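Local coordinates for FHA domain-containing protein DDL (Arabidopsis thaliana, PDB 3VPY) that probably recognises phosphothreonine in Dicer-like1 through the conserved cleft of its FHA domain, at residues L2-E6 and S38-F42; K84-L90 and P105-L111. All coordinates share one frame. Numbering follows the deposited sequence.

Contact 1 of 2, residues L2-E6 and S38-F42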
loop_
_atom_site.group_PDB
_atom_site.type_symbol
_atom_site.label_atom_id
_atom_site.label_comp_id
_atom_site.label_asym_id
_atom_site.label_seq_id
_atom_site.Cartn_x
_atom_site.Cartn_y
_atom_site.Cartn_z
ATOM N N LEU A 2 15.525 -2.325 -11.973
ATOM C CA LEU A 2 14.206 -2.105 -11.343
ATOM C C LEU A 2 13.155 -2.142 -12.437
ATOM O O LEU A 2 13.364 -1.584 -13.512
ATOM C CB LEU A 2 14.114 -0.761 -10.617
ATOM C CG LEU A 2 14.932 -0.497 -9.350
ATOM C CD1 LEU A 2 14.479 0.804 -8.720
ATOM C CD2 LEU A 2 14.785 -1.653 -8.363
ATOM N N LEU A 3 12.033 -2.799 -12.162
ATOM C CA LEU A 3 10.983 -3.016 -13.154
ATOM C C LEU A 3 9.844 -1.999 -13.046
ATOM O O LEU A 3 8.760 -2.204 -13.588
ATOM C CB LEU A 3 10.417 -4.443 -13.025
ATOM C CG LEU A 3 11.379 -5.597 -13.318
ATOM C CD1 LEU A 3 10.652 -6.917 -13.102
ATOM C CD2 LEU A 3 11.987 -5.518 -14.732
ATOM N N PHE A 4 10.089 -0.903 -12.342
ATOM C CA PHE A 4 9.088 0.144 -12.238
ATOM C C PHE A 4 9.769 1.495 -12.119
ATOM O O PHE A 4 10.914 1.586 -11.675
ATOM C CB PHE A 4 8.204 -0.097 -11.005
ATOM C CG PHE A 4 8.938 0.067 -9.712
ATOM C CD1 PHE A 4 8.881 1.272 -9.020
ATOM C CD2 PHE A 4 9.725 -0.970 -9.203
ATOM C CE1 PHE A 4 9.582 1.431 -7.832
ATOM C CE2 PHE A 4 10.439 -0.811 -8.014
ATOM C CZ PHE A 4 10.354 0.387 -7.327
ATOM N N ASN A 5 9.044 2.531 -12.531
ATOM C CA ASN A 5 9.414 3.913 -12.306
ATOM C C ASN A 5 8.405 4.538 -11.364
ATOM O O ASN A 5 7.244 4.145 -11.356
ATOM C CB ASN A 5 9.379 4.676 -13.625
ATOM C CG ASN A 5 10.662 4.544 -14.402
ATOM O OD1 ASN A 5 11.732 4.968 -13.941
ATOM N ND2 ASN A 5 10.573 3.958 -15.592
ATOM N N GLU A 6 8.849 5.496 -10.564
ATOM C CA GLU A 6 7.921 6.346 -9.827
ATOM C C GLU A 6 7.393 7.465 -10.736
ATOM O O GLU A 6 8.153 8.055 -11.520
ATOM C CB GLU A 6 8.584 6.954 -8.599
ATOM C CG GLU A 6 8.951 5.979 -7.536
ATOM C CD GLU A 6 9.223 6.673 -6.236
ATOM O OE1 GLU A 6 8.259 7.013 -5.510
ATOM O OE2 GLU A 6 10.414 6.889 -5.945
ATOM N N SER A 38 8.241 7.122 -0.608
ATOM C CA SER A 38 7.146 7.324 -1.549
ATOM C C SER A 38 6.776 6.059 -2.310
ATOM O O SER A 38 5.710 5.997 -2.939
ATOM C CB SER A 38 7.484 8.469 -2.521
ATOM O OG SER A 38 8.683 8.170 -3.220
ATOM N N CYS A 39 7.638 5.047 -2.245
ATOM C CA CYS A 39 7.372 3.776 -2.911
ATOM C C CYS A 39 7.985 2.598 -2.154
ATOM O O CYS A 39 9.116 2.676 -1.639
ATOM C CB CYS A 39 7.865 3.841 -4.357
ATOM S SG CYS A 39 7.512 2.400 -5.334
ATOM N N TYR A 40 7.208 1.530 -2.043
ATOM C CA TYR A 40 7.675 0.281 -1.447
ATOM C C TYR A 40 7.599 -0.876 -2.439
ATOM O O TYR A 40 6.519 -1.226 -2.916
ATOM C CB TYR A 40 6.864 -0.071 -0.193
ATOM C CG TYR A 40 7.152 0.835 0.989
ATOM C CD1 TYR A 40 8.111 0.493 1.935
ATOM C CD2 TYR A 40 6.468 2.040 1.150
ATOM C CE1 TYR A 40 8.386 1.345 3.029
ATOM C CE2 TYR A 40 6.735 2.881 2.223
ATOM C CZ TYR A 40 7.696 2.523 3.170
ATOM O OH TYR A 40 7.971 3.338 4.257
ATOM N N LEU A 41 8.756 -1.465 -2.735
ATOM C CA LEU A 41 8.835 -2.628 -3.615
ATOM C C LEU A 41 8.699 -3.921 -2.831
ATOM O O LEU A 41 9.428 -4.145 -1.871
ATOM C CB LEU A 41 10.169 -2.623 -4.371
ATOM C CG LEU A 41 10.455 -3.843 -5.242
ATOM C CD1 LEU A 41 9.405 -4.000 -6.355
ATOM C CD2 LEU A 41 11.855 -3.747 -5.827
ATOM N N PHE A 42 7.765 -4.767 -3.261
ATOM C CA PHE A 42 7.581 -6.113 -2.704
ATOM C C PHE A 42 8.119 -7.128 -3.693
ATOM O O PHE A 42 7.787 -7.090 -4.881
ATOM C CB PHE A 42 6.099 -6.396 -2.505
ATOM C CG PHE A 42 5.448 -5.494 -1.489
ATOM C CD1 PHE A 42 5.196 -5.969 -0.197
ATOM C CD2 PHE A 42 5.116 -4.177 -1.808
ATOM C CE1 PHE A 42 4.593 -5.133 0.763
ATOM C CE2 PHE A 42 4.536 -3.309 -0.851
ATOM C CZ PHE A 42 4.268 -3.792 0.435
#
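Phe4 is the apolar centre of this contact: the outer part of its ring spans Cys39 and Leu41, two residues of strand 39-43 whose side chains project on the same side of the strand and meet the ring from the same side of its plane. Phe4 CE1 lies 3.4 Å from Cys39 SG, and the sulfur sits 4.4 Å from the ring centroid of Phe4, a sulfur-aromatic contact approached obliquely. Phe4 CE2 meets Leu41 CD1 at 3.7 Å. Leu2 adds a looser touch, with its CD2 4.4 Å from Leu41 CD2. The backbones run roughly antiparallel (153° apart) but stay well separated, CA of Phe4 being 9.1 Å from CA of Leu41 and CA of Glu6 7.4 Å from CA of Cys39. This gap is too wide for backbone hydrogen bonding, so side chains alone bridge it. Val64 and Leu90 extend the apolar bed beneath Phe4. At the polar edge Glu6 OE1 accepts a short hydrogen bond of 2.6 Å from Ser38 OG and also lies 3.4 Å from Cys39 CB. The same carboxylate oxygen takes a second hydrogen bond from Gln66, tying residues 2-6 to strand 63-73 as well. Tyr40 points away from residues 2-6. The N-terminal residues 2-6 therefore run irregularly alongside strand 39-43, over the outer face of one sheet of a beta sandwich, the fold of FHA domains, while Phe42, on the opposite side of the strand, meets Phe119 in the interior.

Contact 2 of 2, residues K84-L90 and P105-L111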
loop_
_atom_site.group_PDB
_atom_site.type_symbol
_atom_site.label_atom_id
_atom_site.label_comp_id
_atom_site.label_asym_id
_atom_site.label_seq_id
_atom_site.Cartn_x
_atom_site.Cartn_y
_atom_site.Cartn_z
ATOM N N LYS A 84 -1.934 9.518 -1.389
ATOM C CA LYS A 84 -2.631 8.264 -1.119
ATOM C C LYS A 84 -1.892 7.072 -1.684
ATOM O O LYS A 84 -1.149 7.218 -2.657
ATOM C CB LYS A 84 -4.038 8.304 -1.723
ATOM C CG LYS A 84 -4.877 9.434 -1.150
ATOM C CD LYS A 84 -6.323 9.313 -1.574
ATOM C CE LYS A 84 -6.465 9.620 -3.058
ATOM N NZ LYS A 84 -7.854 9.368 -3.540
ATOM N N PRO A 85 -2.081 5.889 -1.067
ATOM C CA PRO A 85 -1.409 4.665 -1.512
ATOM C C PRO A 85 -2.110 4.018 -2.694
ATOM O O PRO A 85 -3.339 3.923 -2.694
ATOM C CB PRO A 85 -1.510 3.738 -0.295
ATOM C CG PRO A 85 -2.790 4.163 0.388
ATOM C CD PRO A 85 -2.935 5.660 0.123
ATOM N N TYR A 86 -1.315 3.582 -3.680
ATOM C CA TYR A 86 -1.800 2.789 -4.832
ATOM C C TYR A 86 -0.931 1.560 -4.997
ATOM O O TYR A 86 0.287 1.652 -4.852
ATOM C CB TYR A 86 -1.713 3.610 -6.135
ATOM C CG TYR A 86 -2.649 4.765 -6.083
ATOM C CD1 TYR A 86 -3.861 4.749 -6.784
ATOM C CD2 TYR A 86 -2.335 5.896 -5.312
ATOM C CE1 TYR A 86 -4.752 5.843 -6.685
ATOM C CE2 TYR A 86 -3.197 6.969 -5.210
ATOM C CZ TYR A 86 -4.404 6.938 -5.889
ATOM O OH TYR A 86 -5.232 8.015 -5.760
ATOM N N ILE A 87 -1.527 0.418 -5.290
ATOM C CA ILE A 87 -0.704 -0.774 -5.540
ATOM C C ILE A 87 -0.620 -1.009 -7.050
ATOM O O ILE A 87 -1.569 -0.703 -7.776
ATOM C CB ILE A 87 -1.248 -2.023 -4.786
ATOM C CG1 ILE A 87 -0.257 -3.188 -4.832
ATOM C CG2 ILE A 87 -2.627 -2.452 -5.339
ATOM C CD1 ILE A 87 -0.540 -4.241 -3.797
HETATM N N MSE A 88 0.507 -1.552 -7.513
HETATM C CA MSE A 88 0.640 -1.931 -8.912
HETATM C C MSE A 88 1.384 -3.260 -8.986
HETATM O O MSE A 88 2.482 -3.398 -8.427
HETATM C CB MSE A 88 1.386 -0.853 -9.719
HETATM C CG MSE A 88 1.532 -1.247 -11.161
HETATM SE SE MSE A 88 2.369 0.124 -12.283
HETATM C CE MSE A 88 0.897 1.308 -12.627
ATOM N N ASP A 89 0.764 -4.236 -9.644
ATOM C CA ASP A 89 1.424 -5.507 -9.887
ATOM C C ASP A 89 2.354 -5.368 -11.092
ATOM O O ASP A 89 1.998 -4.754 -12.104
ATOM C CB ASP A 89 0.416 -6.615 -10.108
ATOM C CG ASP A 89 1.074 -7.920 -10.459
ATOM O OD1 ASP A 89 1.310 -8.722 -9.536
ATOM O OD2 ASP A 89 1.395 -8.139 -11.633
ATOM N N LEU A 90 3.536 -5.971 -10.999
ATOM C CA LEU A 90 4.555 -5.747 -12.022
ATOM C C LEU A 90 4.585 -6.868 -13.050
ATOM O O LEU A 90 5.657 -7.202 -13.588
ATOM C CB LEU A 90 5.942 -5.539 -11.384
ATOM C CG LEU A 90 5.992 -4.421 -10.333
ATOM C CD1 LEU A 90 7.334 -4.368 -9.624
ATOM C CD2 LEU A 90 5.728 -3.082 -10.988
ATOM N N PRO A 105 -2.245 -6.326 -14.176
ATOM C CA PRO A 105 -0.875 -5.826 -14.041
ATOM C C PRO A 105 -0.665 -4.441 -14.671
ATOM O O PRO A 105 -1.368 -4.060 -15.638
ATOM C CB PRO A 105 -0.036 -6.894 -14.771
ATOM C CG PRO A 105 -1.002 -7.593 -15.672
ATOM C CD PRO A 105 -2.311 -7.581 -14.954
ATOM N N GLN A 106 0.298 -3.700 -14.121
ATOM C CA GLN A 106 0.754 -2.412 -14.680
ATOM C C GLN A 106 -0.309 -1.323 -14.661
ATOM O O GLN A 106 -0.310 -0.417 -15.506
ATOM C CB GLN A 106 1.349 -2.580 -16.093
ATOM C CG GLN A 106 2.417 -3.687 -16.188
ATOM C CD GLN A 106 3.757 -3.325 -15.565
ATOM O OE1 GLN A 106 4.032 -2.166 -15.241
ATOM N NE2 GLN A 106 4.613 -4.332 -15.407
ATOM N N ARG A 107 -1.179 -1.398 -13.653
ATOM C CA ARG A 107 -2.233 -0.416 -13.462
ATOM C C ARG A 107 -2.300 -0.058 -11.977
ATOM O O ARG A 107 -2.231 -0.936 -11.133
ATOM C CB ARG A 107 -3.555 -0.998 -13.967
ATOM C CG ARG A 107 -4.775 -0.117 -13.714
ATOM C CD ARG A 107 -6.037 -0.792 -14.229
ATOM N NE ARG A 107 -6.001 -1.066 -15.670
ATOM C CZ ARG A 107 -6.892 -1.824 -16.313
ATOM N NH1 ARG A 107 -7.904 -2.386 -15.649
ATOM N NH2 ARG A 107 -6.783 -2.023 -17.627
ATOM N N TYR A 108 -2.418 1.232 -11.652
ATOM C CA TYR A 108 -2.509 1.617 -10.236
ATOM C C TYR A 108 -3.915 1.376 -9.714
ATOM O O TYR A 108 -4.908 1.811 -10.352
ATOM C CB TYR A 108 -2.211 3.107 -10.046
ATOM C CG TYR A 108 -0.759 3.486 -10.205
ATOM C CD1 TYR A 108 0.227 2.915 -9.395
ATOM C CD2 TYR A 108 -0.375 4.443 -11.152
ATOM C CE1 TYR A 108 1.567 3.249 -9.536
ATOM C CE2 TYR A 108 0.981 4.781 -11.305
ATOM C CZ TYR A 108 1.933 4.183 -10.507
ATOM O OH TYR A 108 3.254 4.521 -10.656
ATOM N N TYR A 109 -4.001 0.739 -8.543
ATOM C CA TYR A 109 -5.262 0.548 -7.818
ATOM C C TYR A 109 -5.195 1.226 -6.459
ATOM O O TYR A 109 -4.297 0.937 -5.662
ATOM C CB TYR A 109 -5.541 -0.953 -7.595
ATOM C CG TYR A 109 -5.933 -1.696 -8.828
ATOM C CD1 TYR A 109 -7.264 -1.980 -9.092
ATOM C CD2 TYR A 109 -4.967 -2.135 -9.750
ATOM C CE1 TYR A 109 -7.631 -2.680 -10.233
ATOM C CE2 TYR A 109 -5.329 -2.834 -10.889
ATOM C CZ TYR A 109 -6.655 -3.107 -11.124
ATOM O OH TYR A 109 -7.035 -3.807 -12.257
ATOM N N GLU A 110 -6.123 2.151 -6.201
ATOM C CA GLU A 110 -6.120 2.854 -4.902
ATOM C C GLU A 110 -6.337 1.858 -3.751
ATOM O O GLU A 110 -7.182 0.957 -3.859
ATOM C CB GLU A 110 -7.196 3.936 -4.861
ATOM C CG GLU A 110 -7.083 4.841 -3.631
ATOM C CD GLU A 110 -8.108 5.983 -3.635
ATOM O OE1 GLU A 110 -8.881 6.102 -4.608
ATOM O OE2 GLU A 110 -8.162 6.738 -2.646
ATOM N N LEU A 111 -5.571 2.028 -2.677
ATOM C CA LEU A 111 -5.715 1.197 -1.471
ATOM C C LEU A 111 -6.395 1.961 -0.339
ATOM O O LEU A 111 -6.257 3.186 -0.224
ATOM C CB LEU A 111 -4.346 0.707 -1.011
ATOM C CG LEU A 111 -3.595 -0.289 -1.897
ATOM C CD1 LEU A 111 -2.250 -0.643 -1.288
ATOM C CD2 LEU A 111 -4.422 -1.545 -2.137
HETATM O O HOH W 1 -1.506 -3.483 -11.181
#
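Met88, present as selenomethionine, has the largest area buried here. Its CE lies over one face of the Tyr108 ring, 3.4 Å from the centroid and almost on the normal, a CH-pi contact, and its SE stands 4.5 Å from that centroid. Leu111 joins the strands in two ways: its N donates to Pro85 O (2.9 Å), and its CD2 packs 3.8 Å from Ile87 CG2, on the side where Ile98 and Ile117 of the second sheet close in. Glu110 pairs with Tyr86, placing its CB 3.6 Å from Tyr86 CE1, and its OE2 makes a 2.8 Å salt bridge to Lys84 NZ. Between these residues runs an antiparallel ladder in which Ile87 N reaches Tyr109 O (2.8 Å) and Tyr109 N reaches Ile87 O (2.9 Å). At Asp89 the direct ladder is interrupted: water 1 links Asp89 N (2.8 Å) to Arg107 O (2.6 Å), and pairing resumes with Gln106 N to Asp89 O (2.8 Å). Ile87 packs on Leu111 and Tyr109 CB on one face; Tyr86, Glu110 and the Lys84 salt bridge lie on the other. Backbone pairing thus fixes the register of edge strand 109-110, combined with apolar packing and one charged pair.

Both contacts belong to the mixed sheet but engage it differently. Contact 1 runs irregularly alongside strand 39-43 over an outer face, is held by side chains alone, and buries 258 Å². Contact 2 joins neighbouring segments of the same chain at the sheet edge, buries 814 Å², and combines four backbone hydrogen bonds with CH-pi, apolar and salt-bridge contacts. Neither is wholly core: contact 1 grades from the buried Cys39 and Leu41 to exposed Glu6, contact 2 from Ile87 and Leu111 in the sandwich interior to exposed Gln106 and Arg107. They meet at Leu90, whose CD2 and CD1 lie 3.9 Å from Phe4 CB and Leu41 CD1 respectively, with strand 63-73 running between strands 39-43 and 79-89.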